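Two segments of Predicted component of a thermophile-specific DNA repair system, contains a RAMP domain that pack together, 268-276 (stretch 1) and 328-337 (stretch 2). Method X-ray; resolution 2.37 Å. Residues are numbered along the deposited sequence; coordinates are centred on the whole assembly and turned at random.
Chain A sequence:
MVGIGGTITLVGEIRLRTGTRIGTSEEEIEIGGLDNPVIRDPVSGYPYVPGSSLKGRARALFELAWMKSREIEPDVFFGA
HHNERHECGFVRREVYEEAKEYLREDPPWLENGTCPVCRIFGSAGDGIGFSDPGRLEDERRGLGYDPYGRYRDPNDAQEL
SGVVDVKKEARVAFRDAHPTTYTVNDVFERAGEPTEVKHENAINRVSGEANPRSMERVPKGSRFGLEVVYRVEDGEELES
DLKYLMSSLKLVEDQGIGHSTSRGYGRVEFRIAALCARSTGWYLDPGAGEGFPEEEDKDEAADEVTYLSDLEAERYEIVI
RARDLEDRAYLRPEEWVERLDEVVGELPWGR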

ATOM      1  N   VAL A 268     -11.259  -5.194  -8.026  1.00 20.97           N
ATOM      2  CA  VAL A 268     -11.578  -3.872  -7.490  1.00 21.38           C
ATOM      3  C   VAL A 268     -11.038  -2.723  -8.328  1.00 22.94           C
ATOM      4  O   VAL A 268     -10.103  -2.883  -9.113  1.00 21.74           O
ATOM      5  CB  VAL A 268     -11.036  -3.685  -6.046  1.00 19.72           C
ATOM      6  CG1 VAL A 268     -11.682  -4.671  -5.080  1.00 20.76           C
ATOM      7  CG2 VAL A 268      -9.512  -3.789  -6.022  1.00 18.74           C
ATOM      8  N   GLU A 269     -11.649  -1.559  -8.143  1.00 23.94           N
ATOM      9  CA  GLU A 269     -11.172  -0.316  -8.725  1.00 26.57           C
ATOM     10  C   GLU A 269     -10.874   0.658  -7.598  1.00 26.80           C
ATOM     11  O   GLU A 269     -11.694   0.829  -6.694  1.00 29.51           O
ATOM     12  CB  GLU A 269     -12.214   0.296  -9.659  1.00 30.54           C
ATOM     13  CG  GLU A 269     -12.625  -0.563 -10.838  1.00 36.91           C
ATOM     14  CD  GLU A 269     -13.880  -0.031 -11.514  1.00 41.10           C
ATOM     15  OE1 GLU A 269     -14.352   1.058 -11.120  1.00 31.69           O
ATOM     16  OE2 GLU A 269     -14.398  -0.701 -12.432  1.00 48.57           O
ATOM     17  N   PHE A 270      -9.715   1.300  -7.644  1.00 19.34           N
ATOM     18  CA  PHE A 270      -9.436   2.382  -6.710  1.00 22.93           C
ATOM     19  C   PHE A 270      -9.752   3.722  -7.357  1.00 23.72           C
ATOM     20  O   PHE A 270      -8.961   4.248  -8.140  1.00 27.44           O
ATOM     21  CB  PHE A 270      -7.980   2.340  -6.241  1.00 20.39           C
ATOM     22  CG  PHE A 270      -7.637   1.109  -5.454  1.00 20.13           C
ATOM     23  CD1 PHE A 270      -7.058   0.011  -6.069  1.00 10.83           C
ATOM     24  CD2 PHE A 270      -7.907   1.047  -4.093  1.00 23.21           C
ATOM     25  CE1 PHE A 270      -6.746  -1.124  -5.344  1.00 17.44           C
ATOM     26  CE2 PHE A 270      -7.599  -0.085  -3.361  1.00 22.74           C
ATOM     27  CZ  PHE A 270      -7.017  -1.174  -3.987  1.00 20.83           C
ATOM     28  N   ARG A 271     -10.906   4.281  -7.014  1.00 20.27           N
ATOM     29  CA  ARG A 271     -11.331   5.547  -7.590  1.00 18.33           C
ATOM     30  C   ARG A 271     -10.862   6.669  -6.678  1.00 23.22           C
ATOM     31  O   ARG A 271     -11.466   6.940  -5.642  1.00 24.43           O
ATOM     32  CB  ARG A 271     -12.850   5.583  -7.771  1.00 19.97           C
ATOM     33  CG  ARG A 271     -13.357   4.601  -8.818  1.00 21.90           C
ATOM     34  CD  ARG A 271     -14.876   4.562  -8.886  1.00 25.53           C
ATOM     35  NE  ARG A 271     -15.338   3.693  -9.966  1.00 33.95           N
ATOM     36  CZ  ARG A 271     -16.437   3.902 -10.685  1.00 35.19           C
ATOM     37  NH1 ARG A 271     -17.211   4.951 -10.437  1.00 37.28           N
ATOM     38  NH2 ARG A 271     -16.769   3.053 -11.649  1.00 28.91           N
ATOM     39  N   ILE A 272      -9.767   7.309  -7.068  1.00 23.49           N
ATOM     40  CA  ILE A 272      -9.102   8.282  -6.216  1.00 22.83           C
ATOM     41  C   ILE A 272      -9.419   9.695  -6.686  1.00 20.97           C
ATOM     42  O   ILE A 272      -8.982  10.121  -7.755  1.00 20.21           O
ATOM     43  CB  ILE A 272      -7.582   8.058  -6.200  1.00 21.37           C
ATOM     44  CG1 ILE A 272      -7.272   6.638  -5.721  1.00 21.71           C
ATOM     45  CG2 ILE A 272      -6.900   9.092  -5.321  1.00 21.91           C
ATOM     46  CD1 ILE A 272      -5.832   6.212  -5.927  1.00 23.13           C
ATOM     47  N   ALA A 273     -10.186  10.416  -5.876  1.00 22.44           N
ATOM     48  CA  ALA A 273     -10.701  11.721  -6.267  1.00 20.49           C
ATOM     49  C   ALA A 273      -9.699  12.846  -6.025  1.00 25.52           C
ATOM     50  O   ALA A 273      -9.691  13.841  -6.755  1.00 27.20           O
ATOM     51  CB  ALA A 273     -11.995  12.009  -5.523  1.00 17.21           C
ATOM     52  N   ALA A 274      -8.846  12.690  -5.019  1.00 23.76           N
ATOM     53  CA  ALA A 274      -7.925  13.761  -4.663  1.00 22.55           C
ATOM     54  C   ALA A 274      -6.719  13.295  -3.855  1.00 28.59           C
ATOM     55  O   ALA A 274      -6.786  12.310  -3.116  1.00 25.26           O
ATOM     56  CB  ALA A 274      -8.666  14.843  -3.894  1.00 20.42           C
ATOM     57  N   LEU A 275      -5.613  14.016  -4.018  1.00 31.26           N
ATOM     58  CA  LEU A 275      -4.459  13.887  -3.133  1.00 30.70           C
ATOM     59  C   LEU A 275      -4.409  15.103  -2.216  1.00 29.21           C
ATOM     60  O   LEU A 275      -4.258  16.232  -2.683  1.00 28.87           O
ATOM     61  CB  LEU A 275      -3.158  13.765  -3.930  1.00 33.81           C
ATOM     62  CG  LEU A 275      -2.681  12.387  -4.402  1.00 38.79           C
ATOM     63  CD1 LEU A 275      -3.832  11.509  -4.876  1.00 36.74           C
ATOM     64  CD2 LEU A 275      -1.645  12.549  -5.502  1.00 42.49           C
ATOM     65  N   CYS A 276      -4.515  14.869  -0.913  1.00 27.81           N
ATOM     66  CA  CYS A 276      -4.624  15.960   0.048  1.00 25.66           C
ATOM     67  C   CYS A 276      -3.382  16.072   0.925  1.00 31.12           C
ATOM     68  O   CYS A 276      -3.078  15.170   1.707  1.00 36.59           O
ATOM     69  CB  CYS A 276      -5.870  15.774   0.915  1.00 22.96           C
ATOM     70  SG  CYS A 276      -7.401  15.538  -0.030  1.00 31.90           S
ATOM     71  N   ARG A 328     -12.464  14.720 -15.132  1.00 38.94           N
ATOM     72  CA  ARG A 328     -12.838  13.492 -14.434  1.00 32.76           C
ATOM     73  C   ARG A 328     -13.116  13.767 -12.964  1.00 30.52           C
ATOM     74  O   ARG A 328     -12.547  14.690 -12.380  1.00 35.91           O
ATOM     75  CB  ARG A 328     -11.726  12.440 -14.541  1.00 34.36           C
ATOM     76  CG  ARG A 328     -11.224  12.128 -15.943  1.00 34.26           C
ATOM     77  CD  ARG A 328     -12.042  11.012 -16.563  1.00 31.97           C
ATOM     78  NE  ARG A 328     -12.010   9.821 -15.718  1.00 35.41           N
ATOM     79  CZ  ARG A 328     -11.017   8.934 -15.711  1.00 39.33           C
ATOM     80  NH1 ARG A 328     -11.068   7.885 -14.902  1.00 40.15           N
ATOM     81  NH2 ARG A 328      -9.971   9.096 -16.510  1.00 36.63           N
ATOM     82  N   ALA A 329     -13.971  12.950 -12.361  1.00 26.98           N
ATOM     83  CA  ALA A 329     -14.268  13.078 -10.940  1.00 27.77           C
ATOM     84  C   ALA A 329     -13.206  12.347 -10.122  1.00 30.37           C
ATOM     85  O   ALA A 329     -12.973  12.668  -8.956  1.00 31.17           O
ATOM     86  CB  ALA A 329     -15.654  12.532 -10.634  1.00 25.74           C
ATOM     87  N   TYR A 330     -12.557  11.375 -10.755  1.00 26.01           N
ATOM     88  CA  TYR A 330     -11.522  10.576 -10.113  1.00 26.83           C
ATOM     89  C   TYR A 330     -10.500  10.111 -11.144  1.00 31.93           C
ATOM     90  O   TYR A 330     -10.790  10.064 -12.337  1.00 30.78           O
ATOM     91  CB  TYR A 330     -12.137   9.367  -9.398  1.00 25.82           C
ATOM     92  CG  TYR A 330     -12.693   8.305 -10.330  1.00 26.86           C
ATOM     93  CD1 TYR A 330     -11.876   7.304 -10.849  1.00 26.83           C
ATOM     94  CD2 TYR A 330     -14.032   8.315 -10.703  1.00 29.82           C
ATOM     95  CE1 TYR A 330     -12.380   6.341 -11.706  1.00 28.68           C
ATOM     96  CE2 TYR A 330     -14.546   7.353 -11.560  1.00 28.52           C
ATOM     97  CZ  TYR A 330     -13.714   6.370 -12.058  1.00 29.95           C
ATOM     98  OH  TYR A 330     -14.223   5.415 -12.907  1.00 30.34           O
ATOM     99  N   LEU A 331      -9.303   9.762 -10.682  1.00 34.38           N
ATOM    100  CA  LEU A 331      -8.334   9.092 -11.540  1.00 31.60           C
ATOM    101  C   LEU A 331      -7.979   7.737 -10.943  1.00 29.39           C
ATOM    102  O   LEU A 331      -7.936   7.576  -9.723  1.00 31.15           O
ATOM    103  CB  LEU A 331      -7.075   9.942 -11.731  1.00 29.13           C
ATOM    104  CG  LEU A 331      -7.244  11.289 -12.438  1.00 27.75           C
ATOM    105  CD1 LEU A 331      -5.916  12.025 -12.538  1.00 21.09           C
ATOM    106  CD2 LEU A 331      -7.862  11.099 -13.818  1.00 25.46           C
ATOM    107  N   ARG A 332      -7.739   6.763 -11.810  1.00 26.48           N
ATOM    108  CA  ARG A 332      -7.310   5.444 -11.374  1.00 26.50           C
ATOM    109  C   ARG A 332      -5.819   5.511 -11.035  1.00 28.15           C
ATOM    110  O   ARG A 332      -5.134   6.429 -11.490  1.00 25.06           O
ATOM    111  CB  ARG A 332      -7.602   4.404 -12.461  1.00 24.82           C
ATOM    112  CG  ARG A 332      -9.093   4.202 -12.720  1.00 21.57           C
ATOM    113  CD  ARG A 332      -9.712   3.202 -11.753  1.00 24.17           C
ATOM    114  NE  ARG A 332      -9.160   1.860 -11.912  1.00 31.61           N
ATOM    115  CZ  ARG A 332      -9.662   0.937 -12.727  1.00 32.01           C
ATOM    116  NH1 ARG A 332      -9.093  -0.258 -12.809  1.00 30.66           N
ATOM    117  NH2 ARG A 332     -10.731   1.210 -13.462  1.00 28.83           N
ATOM    118  N   PRO A 333      -5.317   4.560 -10.221  1.00 32.18           N
ATOM    119  CA  PRO A 333      -3.909   4.554  -9.794  1.00 32.88           C
ATOM    120  C   PRO A 333      -2.916   4.785 -10.933  1.00 31.24           C
ATOM    121  O   PRO A 333      -2.022   5.621 -10.804  1.00 28.10           O
ATOM    122  CB  PRO A 333      -3.737   3.154  -9.205  1.00 30.60           C
ATOM    123  CG  PRO A 333      -5.074   2.831  -8.659  1.00 29.87           C
ATOM    124  CD  PRO A 333      -6.073   3.456  -9.597  1.00 30.14           C
ATOM    125  N   GLU A 334      -3.092   4.067 -12.037  1.00 30.91           N
ATOM    126  CA  GLU A 334      -2.180   4.164 -13.172  1.00 36.83           C
ATOM    127  C   GLU A 334      -2.256   5.541 -13.835  1.00 36.61           C
ATOM    128  O   GLU A 334      -1.276   6.023 -14.405  1.00 35.59           O
ATOM    129  CB  GLU A 334      -2.498   3.068 -14.190  1.00 43.30           C
ATOM    130  CG  GLU A 334      -1.590   3.039 -15.405  1.00 55.09           C
ATOM    131  CD  GLU A 334      -2.062   2.052 -16.454  1.00 65.10           C
ATOM    132  OE1 GLU A 334      -3.155   1.473 -16.277  1.00 66.68           O
ATOM    133  OE2 GLU A 334      -1.339   1.854 -17.456  1.00 70.06           O
ATOM    134  N   GLU A 335      -3.415   6.182 -13.739  1.00 32.86           N
ATOM    135  CA  GLU A 335      -3.589   7.517 -14.299  1.00 33.89           C
ATOM    136  C   GLU A 335      -2.890   8.575 -13.448  1.00 30.36           C
ATOM    137  O   GLU A 335      -2.333   9.537 -13.976  1.00 30.90           O
ATOM    138  CB  GLU A 335      -5.076   7.845 -14.447  1.00 31.77           C
ATOM    139  CG  GLU A 335      -5.812   6.907 -15.389  1.00 32.90           C
ATOM    140  CD  GLU A 335      -7.265   7.288 -15.578  1.00 37.38           C
ATOM    141  OE1 GLU A 335      -8.024   7.262 -14.587  1.00 37.40           O
ATOM    142  OE2 GLU A 335      -7.650   7.617 -16.720  1.00 41.86           O
ATOM    143  N   TRP A 336      -2.918   8.392 -12.133  1.00 26.67           N
ATOM    144  CA  TRP A 336      -2.183   9.271 -11.229  1.00 30.99           C
ATOM    145  C   TRP A 336      -0.680   9.192 -11.477  1.00 29.92           C
ATOM    146  O   TRP A 336       0.020  10.202 -11.400  1.00 26.22           O
ATOM    147  CB  TRP A 336      -2.492   8.934  -9.770  1.00 29.92           C
ATOM    148  CG  TRP A 336      -3.787   9.511  -9.291  1.00 29.07           C
ATOM    149  CD1 TRP A 336      -4.963   8.845  -9.105  1.00 26.41           C
ATOM    150  CD2 TRP A 336      -4.043  10.879  -8.949  1.00 27.80           C
ATOM    151  NE1 TRP A 336      -5.932   9.710  -8.659  1.00 28.31           N
ATOM    152  CE2 TRP A 336      -5.393  10.967  -8.558  1.00 25.24           C
ATOM    153  CE3 TRP A 336      -3.259  12.039  -8.933  1.00 26.06           C
ATOM    154  CZ2 TRP A 336      -5.980  12.165  -8.155  1.00 25.03           C
ATOM    155  CZ3 TRP A 336      -3.843  13.228  -8.534  1.00 21.77           C
ATOM    156  CH2 TRP A 336      -5.189  13.283  -8.151  1.00 26.79           C
ATOM    157  N   VAL A 337      -0.192   7.988 -11.762  1.00 29.36           N
ATOM    158  CA  VAL A 337       1.223   7.779 -12.050  1.00 33.55           C
ATOM    159  C   VAL A 337       1.667   8.623 -13.238  1.00 35.71           C
ATOM    160  O   VAL A 337       2.656   9.353 -13.161  1.00 35.63           O
ATOM    161  CB  VAL A 337       1.531   6.298 -12.354  1.00 32.63           C
ATOM    162  CG1 VAL A 337       2.945   6.147 -12.896  1.00 30.10           C
ATOM    163  CG2 VAL A 337       1.355   5.455 -11.111  1.00 31.76           C
TER
HETATM  164  O   HOH W   1     -12.381  -0.656 -14.290  1.00 27.38           O
HETATM  165  O   HOH W   2     -13.262   2.757 -12.696  1.00 28.42           O

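How does the strand's charged beginning reach the other stretch? Glu269 meets Arg332 without a direct salt bridge: its CG packs over one face of the guanidinium, 3.7 Å from NH2, and its OE2 stands 4.3 Å from NH2, well out of the guanidinium plane, so only the charges attract. Water closes the gap. Water 1 accepts from Arg332 NH2 at 2.6 Å and donates a weak hydrogen bond to Glu269 OE2 at 2.7 Å, while water 2 joins Glu269 OE1 (2.6 Å, weak) to Tyr330 OH (2.8 Å).

What do Phe270 and Arg271 add? Phe270 CB rests 3.8 Å from Pro333 CG, an apolar contact at the first turn of the helix. Arg271 forms a salt bridge within its own strand, NE to Glu269 OE1 at 3.0 Å. Its extended aliphatic part lies on Tyr330, with CG 3.6 Å from the ring centroid and nearly on the ring normal, a CH-pi contact.

Where do the backbones join? They pair at Ile272 and Leu331, in a single antiparallel bridge. Ile272 N donates to Leu331 O at 3.2 Å, and Leu331 N returns the bond to Ile272 O at 3.0 Å. That same Ile272 O also accepts from Trp336 NE1 at 3.2 Å, so one carbonyl ties both the loop and the helix to the strand. The Ile272 side chain follows the indole, its CB 4.0 Å from Trp336 CD1.

How does the contact finish beyond the bridge? Ala273 CB touches Ala329 O at 3.6 Å, although its CA-to-CB bond points away overall. Leu275 points toward the helix and covers one face of Trp336: CD1 sits 3.8 Å from the centroid of the six-membered ring, almost exactly on its normal. The indole thus combines a polar edge bonded to backbone with an apolar face against leucine.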